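Long-range contact in lipase-esterase related protein (Clostridium acetobutylicum, PDB 3E0X), which is of unconfirmed function but probably acts as a hydrolase of the alpha/beta hydrolase fold, possibly on ester or lipid substrates: residues Gly26-Ile31 and Leu46-Gly51. Numbering follows the deposited sequence.
Sequences GCNLKI and LLDLKG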
loop_
_atom_site.group_PDB
_atom_site.type_symbol
_atom_site.label_atom_id
_atom_site.label_comp_id
_atom_site.label_asym_id
_atom_site.label_seq_id
_atom_site.Cartn_x
_atom_site.Cartn_y
_atom_site.Cartn_z
ATOM N N GLY A 26 6.608 2.442 7.110
ATOM C CA GLY A 26 7.923 3.077 7.214
ATOM C C GLY A 26 8.347 3.824 5.961
ATOM O O GLY A 26 9.523 4.213 5.823
ATOM N N CYS A 27 7.431 4.008 5.012
ATOM C CA CYS A 27 7.780 4.784 3.826
ATOM C C CYS A 27 6.794 5.914 3.604
ATOM O O CYS A 27 6.182 6.353 4.542
ATOM C CB CYS A 27 8.045 3.917 2.604
ATOM S SG CYS A 27 6.731 2.828 2.147
ATOM N N ASN A 28 6.736 6.426 2.388
ATOM C CA ASN A 28 5.914 7.578 2.063
ATOM C C ASN A 28 5.578 7.513 0.576
ATOM O O ASN A 28 5.885 6.525 -0.083
ATOM C CB ASN A 28 6.682 8.851 2.409
ATOM C CG ASN A 28 8.105 8.797 1.924
ATOM O OD1 ASN A 28 8.360 8.695 0.719
ATOM N ND2 ASN A 28 9.050 8.844 2.861
ATOM N N LEU A 29 4.935 8.550 0.034
ATOM C CA LEU A 29 4.474 8.454 -1.356
ATOM C C LEU A 29 5.629 8.313 -2.357
ATOM O O LEU A 29 5.411 7.905 -3.497
ATOM C CB LEU A 29 3.600 9.679 -1.729
ATOM C CG LEU A 29 4.273 11.050 -1.681
ATOM C CD1 LEU A 29 5.050 11.370 -2.961
ATOM C CD2 LEU A 29 3.234 12.160 -1.445
ATOM N N LYS A 30 6.851 8.657 -1.933
ATOM C CA LYS A 30 8.035 8.571 -2.792
ATOM C C LYS A 30 8.303 7.151 -3.301
ATOM O O LYS A 30 8.973 6.954 -4.325
ATOM C CB LYS A 30 9.273 9.103 -2.048
ATOM C CG LYS A 30 9.186 10.591 -1.643
ATOM C CD LYS A 30 10.367 11.051 -0.749
ATOM C CE LYS A 30 10.488 10.252 0.563
ATOM N NZ LYS A 30 11.729 10.487 1.400
ATOM N N ILE A 31 7.781 6.151 -2.582
ATOM C CA ILE A 31 8.041 4.758 -2.920
ATOM C C ILE A 31 7.410 4.371 -4.258
ATOM O O ILE A 31 7.815 3.375 -4.878
ATOM C CB ILE A 31 7.558 3.802 -1.777
ATOM C CG1 ILE A 31 8.277 2.435 -1.859
ATOM C CG2 ILE A 31 5.999 3.643 -1.773
ATOM C CD1 ILE A 31 9.776 2.486 -1.619
ATOM N N LEU A 46 -1.108 10.691 -5.067
ATOM C CA LEU A 46 -0.256 9.883 -4.181
ATOM C C LEU A 46 -0.271 10.529 -2.819
ATOM O O LEU A 46 0.123 11.669 -2.683
ATOM C CB LEU A 46 1.172 9.755 -4.746
ATOM C CG LEU A 46 1.080 9.119 -6.149
ATOM C CD1 LEU A 46 1.182 10.182 -7.220
ATOM C CD2 LEU A 46 2.076 7.980 -6.367
ATOM N N LEU A 47 -0.760 9.805 -1.809
ATOM C CA LEU A 47 -0.996 10.295 -0.457
ATOM C C LEU A 47 0.203 10.060 0.466
ATOM O O LEU A 47 0.800 8.983 0.384
ATOM C CB LEU A 47 -2.174 9.475 0.095
ATOM C CG LEU A 47 -3.163 10.054 1.090
ATOM C CD1 LEU A 47 -3.600 11.442 0.643
ATOM C CD2 LEU A 47 -4.372 9.120 1.264
ATOM N N ASP A 48 0.518 10.991 1.357
ATOM C CA ASP A 48 1.371 10.663 2.508
ATOM C C ASP A 48 0.458 10.395 3.702
ATOM O O ASP A 48 -0.365 11.251 4.101
ATOM C CB ASP A 48 2.329 11.820 2.847
ATOM C CG ASP A 48 3.616 11.814 2.018
ATOM O OD1 ASP A 48 4.079 10.734 1.581
ATOM O OD2 ASP A 48 4.201 12.912 1.851
ATOM N N LEU A 49 0.578 9.208 4.284
ATOM C CA LEU A 49 -0.201 8.912 5.489
ATOM C C LEU A 49 0.276 9.790 6.642
ATOM O O LEU A 49 1.412 10.236 6.663
ATOM C CB LEU A 49 -0.075 7.424 5.878
ATOM C CG LEU A 49 -0.618 6.409 4.865
ATOM C CD1 LEU A 49 -0.204 4.981 5.250
ATOM C CD2 LEU A 49 -2.145 6.583 4.780
ATOM N N LYS A 50 -0.589 10.016 7.616
ATOM C CA LYS A 50 -0.262 10.889 8.741
ATOM C C LYS A 50 1.038 10.439 9.386
ATOM O O LYS A 50 1.262 9.246 9.639
ATOM C CB LYS A 50 -1.430 10.875 9.736
ATOM C CG LYS A 50 -1.326 11.820 10.953
ATOM C CD LYS A 50 -2.718 11.857 11.692
ATOM C CE LYS A 50 -2.661 12.473 13.045
ATOM N NZ LYS A 50 -2.453 11.485 14.108
ATOM N N GLY A 51 1.905 11.415 9.631
ATOM C CA GLY A 51 3.202 11.153 10.231
ATOM C C GLY A 51 4.297 10.669 9.288
ATOM O O GLY A 51 5.417 10.405 9.731
#
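The loop that follows strand 18-22 turns into a 3-10 segment at Leu29 and lies against the chain leading on from strand 43-47; the two backbones come closest between Leu29 and Asp48, whose CA atoms are 5.4 Å apart. Asp48, its CG set beside its own backbone N (chi1 -84°), swings its carboxylate to the loop and takes up the amide at the start of that turn: Leu29 N lies 2.8 Å from Asp48 OD1, the N-H...O angle is 167°, and the oxygen is met nearly along its C-O axis. The other oxygen, OD2, accepts from the backbone N of Glu54, so the carboxylate ties together two loops. Leu29 holds CG in the crowded position between N and carbonyl carbon (chi1 62°), which lays its side chain obliquely across the carboxylate, with CG 3.3 Å from Asp48 OD1. Its CD2 reaches the carbonyl of Leu46, 3.4 Å from Leu46 O, while the CB atoms of Leu29 and Leu46 meet at 3.9 Å. On the loop itself, Asn28 OD1 uses an in-plane lone pair to accept from Lys30 N at 3.1 Å, and Asn28 ND2 turns to Glu162 and Thr160. This Asx turn, held from segment 46-51 by the buried Asp48, directly follows Cys27, a residue of the ortho-xylene pocket, at the C-terminal ends of the parallel strands where alpha/beta hydrolases place their active sites.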